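PDB 7D1B: leucine aminopeptidase from Fimbriiglobus ruber, which probably catalyses the cyclisation of N-terminal glutamine to pyroglutamate, as a zinc-dependent glutaminyl cyclase of peptidase family M28. Local coordinates for residues Val58-Arg67 with Phe150-Ala161; Tyr131-Gln139 with Glu187-Val195. All coordinates share one frame; numbering follows the deposited sequence.

Along the chain the two contacts interleave: 58-67, 131-139, 150-161 and 187-195 follow one another, and the first pairs with the third, the second with the fourth. Their centres lie about 15 Å apart. Interaction 1 packs helix 51-63 against the start of helix 153-167, whereas interaction 2 joins the loops after strands 123-130 and 178-184, parallel neighbours in the mixed central sheet. Packing of Phe150 and Ser152 on the 131-139 loop and a hydrogen bond from Arg67 N to Thr133 OG1 link the two. Segments distant in sequence are thereby brought together to supply zinc ligands, Asp155 from interaction 1 and Glu188 from interaction 2, with His309 as the third.

Interaction 1 (Val58-Arg67 with Phe150-Ala161); sequences VQQLCDIGPR and FASANDGTAGAA. With ZN (zinc ion), chain B.
Val58 enters helix 153-161 as a knob, lodged among Ala153, Thr157, Ala158 and Ala161. Its CG2 presses on CB of Ala161 at 3.4 Å, tighter than usual for two carbons, while CG1, held anti to the backbone N (chi1 178°), meets CB of Ala153. One turn on, Leu61 lays CB against CG2 of Thr157 (3.7 Å) and reaches CB of Ala160 with CD1. SG of Cys62 nestles against Ala153 and lies 3.6 Å from Ala151 O. With alanines at most of these positions, the segment axes come within 9.1 Å at an angle of 124°.

The polar part is held by hydrogen bonds instead. Bent at chi2 and chi3, Arg67 turns the edge of its guanidinium to the helix start: NH1 donates to OG1 of Thr157 (2.9 Å, 148°) and NH2 to the carbonyl O of Ala151 (2.9 Å). NE bonds to Gly65 O, and all three acceptors lie near the guanidinium plane, fixing its rotation. Thr157 OG1 in turn donates to Ser152 O (2.7 Å), which Asp155 N reaches from the opposite face. A leucine in place of Arg67 would probably leave Ala151 O, Gly65 O and Thr157 OG1 without these donors, and the turn before helix 153-161 less firmly held.

Toward the partly exposed side the fit relaxes: Pro66 merely brushes the segment, CG 4.2 Å from Phe150 N.

Helix 320-336 closes over one end through Met323, which touches Val58 and Ala161, and helix 72-87 places Gln77 against Leu61 and Arg67. Farther along segment 150-161, on the side away from 58-67, Asp155 binds the zinc ion and is hydrogen-bonded to His130 at the end of strand 123-130, while Arg67 pairs by its backbone with Thr133 in the loop after that strand.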
loop_
_atom_site.group_PDB
_atom_site.type_symbol
_atom_site.label_atom_id
_atom_site.label_comp_id
_atom_site.label_asym_id
_atom_site.label_seq_id
_atom_site.Cartn_x
_atom_site.Cartn_y
_atom_site.Cartn_z
ATOM N N VAL A 58 7.882 -0.004 -11.050
ATOM C CA VAL A 58 8.657 -0.643 -9.977
ATOM C C VAL A 58 10.148 -0.431 -10.209
ATOM O O VAL A 58 10.901 -0.069 -9.293
ATOM C CB VAL A 58 8.340 -2.142 -9.842
ATOM C CG1 VAL A 58 9.219 -2.748 -8.747
ATOM C CG2 VAL A 58 6.873 -2.366 -9.530
ATOM N N GLN A 59 10.603 -0.702 -11.437
ATOM C CA GLN A 59 12.020 -0.549 -11.751
ATOM C C GLN A 59 12.475 0.888 -11.531
ATOM O O GLN A 59 13.571 1.128 -11.018
ATOM C CB GLN A 59 12.269 -0.971 -13.195
ATOM C CG GLN A 59 13.743 -0.978 -13.571
ATOM C CD GLN A 59 14.480 -2.121 -12.904
ATOM O OE1 GLN A 59 14.120 -3.287 -13.090
ATOM N NE2 GLN A 59 15.501 -1.799 -12.115
ATOM N N GLN A 60 11.656 1.860 -11.926
ATOM C CA GLN A 60 12.037 3.262 -11.776
ATOM C C GLN A 60 12.234 3.627 -10.311
ATOM O O GLN A 60 13.227 4.279 -9.928
ATOM C CB GLN A 60 10.957 4.142 -12.403
ATOM C CG GLN A 60 11.232 5.619 -12.246
ATOM C CD GLN A 60 10.157 6.515 -12.838
ATOM O OE1 GLN A 60 9.170 6.040 -13.417
ATOM N NE2 GLN A 60 10.346 7.825 -12.695
ATOM N N LEU A 61 11.281 3.208 -9.465
ATOM C CA LEU A 61 11.400 3.514 -8.043
ATOM C C LEU A 61 12.604 2.807 -7.437
ATOM O O LEU A 61 13.364 3.408 -6.668
ATOM C CB LEU A 61 10.103 3.168 -7.308
ATOM C CG LEU A 61 8.885 4.009 -7.709
ATOM C CD1 LEU A 61 7.650 3.506 -7.002
ATOM C CD2 LEU A 61 9.099 5.486 -7.396
ATOM N N CYS A 62 12.828 1.542 -7.797
ATOM C CA CYS A 62 14.002 0.848 -7.280
ATOM C C CYS A 62 15.299 1.466 -7.785
ATOM O O CYS A 62 16.301 1.445 -7.068
ATOM C CB CYS A 62 13.949 -0.643 -7.608
ATOM S SG CYS A 62 12.683 -1.551 -6.709
ATOM N N ASP A 63 15.295 2.037 -8.989
ATOM C CA ASP A 63 16.486 2.656 -9.551
ATOM C C ASP A 63 16.867 3.936 -8.828
ATOM O O ASP A 63 17.986 4.418 -9.016
ATOM C CB ASP A 63 16.280 2.937 -11.041
ATOM C CG ASP A 63 16.410 1.691 -11.901
ATOM O OD1 ASP A 63 16.846 0.636 -11.402
ATOM O OD2 ASP A 63 16.071 1.774 -13.094
ATOM N N ILE A 64 15.967 4.506 -8.020
ATOM C CA ILE A 64 16.398 5.575 -7.108
ATOM C C ILE A 64 17.479 5.101 -6.141
ATOM O O ILE A 64 18.302 5.901 -5.675
ATOM C CB ILE A 64 15.178 6.146 -6.368
ATOM C CG1 ILE A 64 14.270 6.816 -7.388
ATOM C CG2 ILE A 64 15.577 7.113 -5.230
ATOM C CD1 ILE A 64 12.919 7.190 -6.837
ATOM N N GLY A 65 17.504 3.810 -5.830
ATOM C CA GLY A 65 18.253 3.299 -4.710
ATOM C C GLY A 65 17.318 3.219 -3.518
ATOM O O GLY A 65 16.123 3.515 -3.622
ATOM N N PRO A 66 17.840 2.819 -2.360
ATOM C CA PRO A 66 17.002 2.757 -1.157
ATOM C C PRO A 66 16.280 4.075 -0.895
ATOM O O PRO A 66 16.794 5.169 -1.176
ATOM C CB PRO A 66 18.009 2.433 -0.046
ATOM C CG PRO A 66 19.073 1.622 -0.765
ATOM C CD PRO A 66 19.199 2.299 -2.125
ATOM N N ARG A 67 15.072 3.950 -0.358
ATOM C CA ARG A 67 14.230 5.081 0.005
ATOM C C ARG A 67 13.900 4.986 1.490
ATOM O O ARG A 67 12.733 4.950 1.902
ATOM C CB ARG A 67 12.971 5.089 -0.869
ATOM C CG ARG A 67 13.254 5.395 -2.343
ATOM C CD ARG A 67 12.559 4.370 -3.239
ATOM N NE ARG A 67 13.353 3.154 -3.291
ATOM C CZ ARG A 67 12.880 1.914 -3.428
ATOM N NH1 ARG A 67 11.587 1.672 -3.418
ATOM N NH2 ARG A 67 13.745 0.900 -3.551
ATOM N N PHE A 150 18.923 -2.521 0.039
ATOM C CA PHE A 150 17.743 -3.377 -0.030
ATOM C C PHE A 150 16.690 -2.684 -0.902
ATOM O O PHE A 150 16.162 -1.625 -0.528
ATOM C CB PHE A 150 17.230 -3.657 1.384
ATOM C CG PHE A 150 15.904 -4.370 1.426
ATOM C CD1 PHE A 150 15.699 -5.570 0.745
ATOM C CD2 PHE A 150 14.856 -3.836 2.149
ATOM C CE1 PHE A 150 14.454 -6.220 0.788
ATOM C CE2 PHE A 150 13.615 -4.486 2.208
ATOM C CZ PHE A 150 13.413 -5.675 1.509
ATOM N N ALA A 151 16.377 -3.285 -2.062
ATOM C CA ALA A 151 15.506 -2.648 -3.044
ATOM C C ALA A 151 14.034 -2.748 -2.686
ATOM O O ALA A 151 13.241 -1.915 -3.140
ATOM C CB ALA A 151 15.709 -3.297 -4.414
ATOM N N SER A 152 13.633 -3.767 -1.934
ATOM C CA SER A 152 12.260 -3.829 -1.424
ATOM C C SER A 152 11.211 -3.768 -2.548
ATOM O O SER A 152 10.192 -3.106 -2.409
ATOM C CB SER A 152 12.037 -2.701 -0.406
ATOM O OG SER A 152 10.913 -2.927 0.406
ATOM N N ALA A 153 11.445 -4.465 -3.668
ATOM C CA ALA A 153 10.593 -4.259 -4.845
ATOM C C ALA A 153 9.129 -4.603 -4.583
ATOM O O ALA A 153 8.234 -3.883 -5.036
ATOM C CB ALA A 153 11.096 -5.083 -6.019
ATOM N N ASN A 154 8.862 -5.712 -3.898
ATOM C CA ASN A 154 7.498 -6.166 -3.650
ATOM C C ASN A 154 6.952 -5.664 -2.318
ATOM O O ASN A 154 5.909 -6.134 -1.870
ATOM C CB ASN A 154 7.463 -7.695 -3.683
ATOM C CG ASN A 154 6.054 -8.266 -3.825
ATOM O OD1 ASN A 154 5.179 -7.681 -4.482
ATOM N ND2 ASN A 154 5.834 -9.431 -3.223
ATOM N N ASP A 155 7.637 -4.732 -1.671
ATOM C CA ASP A 155 7.372 -4.400 -0.278
ATOM C C ASP A 155 7.307 -2.880 -0.210
ATOM O O ASP A 155 8.333 -2.194 -0.122
ATOM C CB ASP A 155 8.488 -5.030 0.540
ATOM C CG ASP A 155 8.314 -4.871 2.033
ATOM O OD1 ASP A 155 7.451 -4.095 2.495
ATOM O OD2 ASP A 155 9.099 -5.535 2.783
ATOM N N GLY A 156 6.093 -2.346 -0.307
ATOM C CA GLY A 156 5.867 -0.917 -0.463
ATOM C C GLY A 156 6.011 -0.455 -1.898
ATOM O O GLY A 156 5.077 0.112 -2.470
ATOM N N THR A 157 7.167 -0.736 -2.508
ATOM C CA THR A 157 7.477 -0.189 -3.823
ATOM C C THR A 157 6.397 -0.572 -4.821
ATOM O O THR A 157 5.930 0.268 -5.597
ATOM C CB THR A 157 8.839 -0.699 -4.298
ATOM O OG1 THR A 157 9.793 -0.554 -3.242
ATOM C CG2 THR A 157 9.293 0.099 -5.496
ATOM N N ALA A 158 6.009 -1.852 -4.844
ATOM C CA ALA A 158 5.045 -2.291 -5.849
ATOM C C ALA A 158 3.688 -1.633 -5.660
ATOM O O ALA A 158 2.978 -1.414 -6.647
ATOM C CB ALA A 158 4.915 -3.811 -5.846
ATOM N N GLY A 159 3.300 -1.319 -4.419
ATOM C CA GLY A 159 2.056 -0.600 -4.207
ATOM C C GLY A 159 2.125 0.806 -4.770
ATOM O O GLY A 159 1.190 1.273 -5.426
ATOM N N ALA A 160 3.233 1.515 -4.497
ATOM C CA ALA A 160 3.417 2.830 -5.095
ATOM C C ALA A 160 3.381 2.753 -6.616
ATOM O O ALA A 160 2.772 3.602 -7.283
ATOM C CB ALA A 160 4.721 3.454 -4.602
ATOM N N ALA A 161 4.043 1.739 -7.184
ATOM C CA ALA A 161 4.070 1.574 -8.632
ATOM C C ALA A 161 2.686 1.271 -9.193
ATOM O O ALA A 161 2.321 1.777 -10.262
ATOM C CB ALA A 161 5.063 0.487 -9.011
HETATM ZN ZN ZN B . 8.959 -5.188 4.710
HETATM O O HOH W 1 7.192 -6.213 5.223
#

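Interaction 2 (Tyr131-Gln139 with Glu187-Val195). With ZN (zinc ion), chain B.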
loop_
_atom_site.group_PDB
_atom_site.type_symbol
_atom_site.label_atom_id
_atom_site.label_comp_id
_atom_site.label_asym_id
_atom_site.label_seq_id
_atom_site.Cartn_x
_atom_site.Cartn_y
_atom_site.Cartn_z
ATOM N N TYR A 131 5.785 3.378 1.626
ATOM C CA TYR A 131 6.748 3.670 0.576
ATOM C C TYR A 131 8.153 3.933 1.103
ATOM O O TYR A 131 9.059 4.145 0.294
ATOM C CB TYR A 131 6.274 4.762 -0.405
ATOM C CG TYR A 131 6.283 6.211 0.058
ATOM C CD1 TYR A 131 6.056 6.589 1.382
ATOM C CD2 TYR A 131 6.469 7.212 -0.870
ATOM C CE1 TYR A 131 6.048 7.942 1.756
ATOM C CE2 TYR A 131 6.463 8.550 -0.510
ATOM C CZ TYR A 131 6.255 8.914 0.801
ATOM O OH TYR A 131 6.258 10.255 1.116
ATOM N N ASP A 132 8.375 3.909 2.416
ATOM C CA ASP A 132 9.742 3.823 2.913
ATOM C C ASP A 132 10.270 2.418 2.665
ATOM O O ASP A 132 9.509 1.459 2.572
ATOM C CB ASP A 132 9.801 4.170 4.401
ATOM C CG ASP A 132 9.073 3.151 5.268
ATOM O OD1 ASP A 132 7.885 2.831 4.986
ATOM O OD2 ASP A 132 9.676 2.686 6.263
ATOM N N THR A 133 11.582 2.283 2.548
ATOM C CA THR A 133 12.178 0.960 2.423
ATOM C C THR A 133 12.947 0.628 3.690
ATOM O O THR A 133 13.580 1.497 4.306
ATOM C CB THR A 133 13.041 0.802 1.165
ATOM O OG1 THR A 133 14.136 1.733 1.176
ATOM C CG2 THR A 133 12.202 1.011 -0.099
ATOM N N ARG A 134 12.893 -0.635 4.079
ATOM C CA ARG A 134 13.552 -1.073 5.298
ATOM C C ARG A 134 15.060 -0.849 5.176
ATOM O O ARG A 134 15.636 -1.072 4.107
ATOM C CB ARG A 134 13.284 -2.559 5.488
ATOM C CG ARG A 134 13.542 -3.060 6.887
ATOM C CD ARG A 134 13.216 -4.550 6.979
ATOM N NE ARG A 134 13.508 -5.068 8.303
ATOM C CZ ARG A 134 12.633 -5.222 9.291
ATOM N NH1 ARG A 134 13.063 -5.666 10.472
ATOM N NH2 ARG A 134 11.352 -4.909 9.129
ATOM N N PRO A 135 15.736 -0.425 6.246
ATOM C CA PRO A 135 17.168 -0.114 6.106
ATOM C C PRO A 135 18.018 -1.301 5.705
ATOM O O PRO A 135 19.059 -1.101 5.068
ATOM C CB PRO A 135 17.548 0.450 7.484
ATOM C CG PRO A 135 16.252 1.090 7.962
ATOM C CD PRO A 135 15.182 0.108 7.505
ATOM N N ALA A 136 17.619 -2.520 6.055
ATOM C CA ALA A 136 18.419 -3.692 5.745
ATOM C C ALA A 136 17.500 -4.864 5.451
ATOM O O ALA A 136 16.366 -4.925 5.943
ATOM C CB ALA A 136 19.358 -4.069 6.905
ATOM N N ALA A 137 18.023 -5.805 4.663
ATOM C CA ALA A 137 17.326 -7.054 4.345
ATOM C C ALA A 137 17.543 -8.008 5.520
ATOM O O ALA A 137 18.380 -8.912 5.492
ATOM C CB ALA A 137 17.860 -7.633 3.042
ATOM N N HIS A 138 16.771 -7.790 6.586
ATOM C CA HIS A 138 17.056 -8.454 7.857
ATOM C C HIS A 138 16.767 -9.951 7.864
ATOM O O HIS A 138 17.140 -10.616 8.840
ATOM C CB HIS A 138 16.298 -7.794 9.004
ATOM C CG HIS A 138 16.876 -6.489 9.440
ATOM N ND1 HIS A 138 16.135 -5.328 9.467
ATOM C CD2 HIS A 138 18.111 -6.168 9.892
ATOM C CE1 HIS A 138 16.891 -4.345 9.929
ATOM N NE2 HIS A 138 18.098 -4.825 10.183
ATOM N N GLN A 139 16.117 -10.508 6.831
ATOM C CA GLN A 139 15.985 -11.960 6.777
ATOM C C GLN A 139 17.226 -12.644 6.220
ATOM O O GLN A 139 17.317 -13.876 6.288
ATOM C CB GLN A 139 14.730 -12.389 6.012
ATOM C CG GLN A 139 13.456 -12.091 6.776
ATOM C CD GLN A 139 13.305 -12.931 8.020
ATOM O OE1 GLN A 139 13.398 -14.149 7.966
ATOM N NE2 GLN A 139 13.066 -12.279 9.154
ATOM N N GLU A 187 6.852 2.953 7.769
ATOM C CA GLU A 187 6.287 1.676 8.186
ATOM C C GLU A 187 7.340 0.809 8.855
ATOM O O GLU A 187 7.049 0.128 9.840
ATOM C CB GLU A 187 5.665 0.917 7.020
ATOM C CG GLU A 187 4.913 -0.330 7.488
ATOM C CD GLU A 187 5.519 -1.591 7.023
ATOM O OE1 GLU A 187 6.191 -1.607 5.974
ATOM O OE2 GLU A 187 5.314 -2.590 7.733
ATOM N N GLU A 188 8.557 0.791 8.317
ATOM C CA GLU A 188 9.577 -0.118 8.823
ATOM C C GLU A 188 10.961 0.520 8.713
ATOM O O GLU A 188 11.895 -0.015 8.098
ATOM C CB GLU A 188 9.461 -1.513 8.210
ATOM C CG GLU A 188 9.552 -1.591 6.712
ATOM C CD GLU A 188 9.413 -3.035 6.250
ATOM O OE1 GLU A 188 9.496 -3.964 7.114
ATOM O OE2 GLU A 188 9.190 -3.279 5.033
ATOM N N TYR A 189 11.104 1.655 9.399
ATOM C CA TYR A 189 12.381 2.340 9.562
ATOM C C TYR A 189 13.163 1.637 10.671
ATOM O O TYR A 189 13.412 2.178 11.753
ATOM C CB TYR A 189 12.104 3.809 9.862
ATOM C CG TYR A 189 13.325 4.667 10.074
ATOM C CD1 TYR A 189 14.300 4.781 9.097
ATOM C CD2 TYR A 189 13.493 5.379 11.256
ATOM C CE1 TYR A 189 15.429 5.574 9.296
ATOM C CE2 TYR A 189 14.608 6.182 11.461
ATOM C CZ TYR A 189 15.574 6.280 10.466
ATOM O OH TYR A 189 16.692 7.073 10.618
ATOM N N ILE A 190 13.517 0.382 10.406
ATOM C CA ILE A 190 14.040 -0.510 11.438
ATOM C C ILE A 190 15.561 -0.494 11.365
ATOM O O ILE A 190 16.171 -1.144 10.505
ATOM C CB ILE A 190 13.483 -1.928 11.307
ATOM C CG1 ILE A 190 11.951 -1.925 11.267
ATOM C CG2 ILE A 190 14.032 -2.812 12.443
ATOM C CD1 ILE A 190 11.247 -1.196 12.424
ATOM N N LEU A 191 16.183 0.253 12.280
ATOM C CA LEU A 191 17.633 0.275 12.381
ATOM C C LEU A 191 18.135 -0.805 13.319
ATOM O O LEU A 191 19.209 -1.371 13.090
ATOM C CB LEU A 191 18.100 1.670 12.824
ATOM C CG LEU A 191 17.728 2.788 11.834
ATOM C CD1 LEU A 191 17.932 4.175 12.441
ATOM C CD2 LEU A 191 18.514 2.656 10.529
ATOM N N ASP A 192 17.375 -1.089 14.364
ATOM C CA ASP A 192 17.673 -2.148 15.320
ATOM C C ASP A 192 16.533 -3.146 15.236
ATOM O O ASP A 192 15.408 -2.830 15.663
ATOM C CB ASP A 192 17.744 -1.539 16.718
ATOM C CG ASP A 192 17.747 -2.580 17.810
ATOM O OD1 ASP A 192 18.075 -3.757 17.526
ATOM O OD2 ASP A 192 17.447 -2.214 18.979
ATOM N N PRO A 193 16.757 -4.343 14.690
ATOM C CA PRO A 193 15.675 -5.322 14.552
ATOM C C PRO A 193 15.388 -6.093 15.824
ATOM O O PRO A 193 14.516 -6.971 15.810
ATOM C CB PRO A 193 16.219 -6.254 13.462
ATOM C CG PRO A 193 17.699 -6.269 13.739
ATOM C CD PRO A 193 18.030 -4.848 14.149
ATOM N N GLY A 194 16.095 -5.794 16.914
ATOM C CA GLY A 194 15.901 -6.499 18.156
ATOM C C GLY A 194 16.541 -7.869 18.131
ATOM O O GLY A 194 17.354 -8.208 17.269
ATOM N N VAL A 195 16.156 -8.673 19.119
ATOM C CA VAL A 195 16.606 -10.051 19.235
ATOM C C VAL A 195 15.373 -10.899 19.511
ATOM O O VAL A 195 14.698 -10.695 20.525
ATOM C CB VAL A 195 17.648 -10.243 20.351
ATOM C CG1 VAL A 195 17.988 -11.718 20.510
ATOM C CG2 VAL A 195 18.899 -9.429 20.048
HETATM ZN ZN ZN B . 8.959 -5.188 4.710
HETATM O O HOH W 2 10.699 -2.088 2.996
HETATM O O HOH W 3 20.196 -3.325 11.285
HETATM O O HOH W 1 7.192 -6.213 5.223
#
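Arg134 crosses Glu188 at about a right angle. CB and CG lie against the backbone O of Glu188, the latter at 3.7 Å, and CD passes OE1. The extended chain, with CG anti to the backbone N (chi1 -163°), delivers NE to His138 ND1 (2.9 Å), which NH1 also grips, from well outside the ring plane. NH2 forms a salt bridge with Glu188 OE1 (2.9 Å), which lies in the guanidinium plane but is met on its anti side, out of the carboxylate plane; the two planes are 85° apart. Ile190 CG1 lies over one guanidinium face, toward its rim.

The histidine is sandwiched, with Pro193 CB 3.9 Å above the ring centre in a CH-pi contact and Ala136 CB over the rim of the other face. At the far end Asp132 receives both backbone amides, Glu187 N at OD1 and Glu188 N at the syn lone pair of OD2 (3.0 Å, 165°); OD1 also bonds to His130.

Glu188 OE2, 1.9 Å from the zinc ion, is positioned by a second shell of Arg134 and Asp132. A single zinc held by Asp155, Glu188, His309 and a water is characteristic of glutaminyl cyclases with the M28 fold.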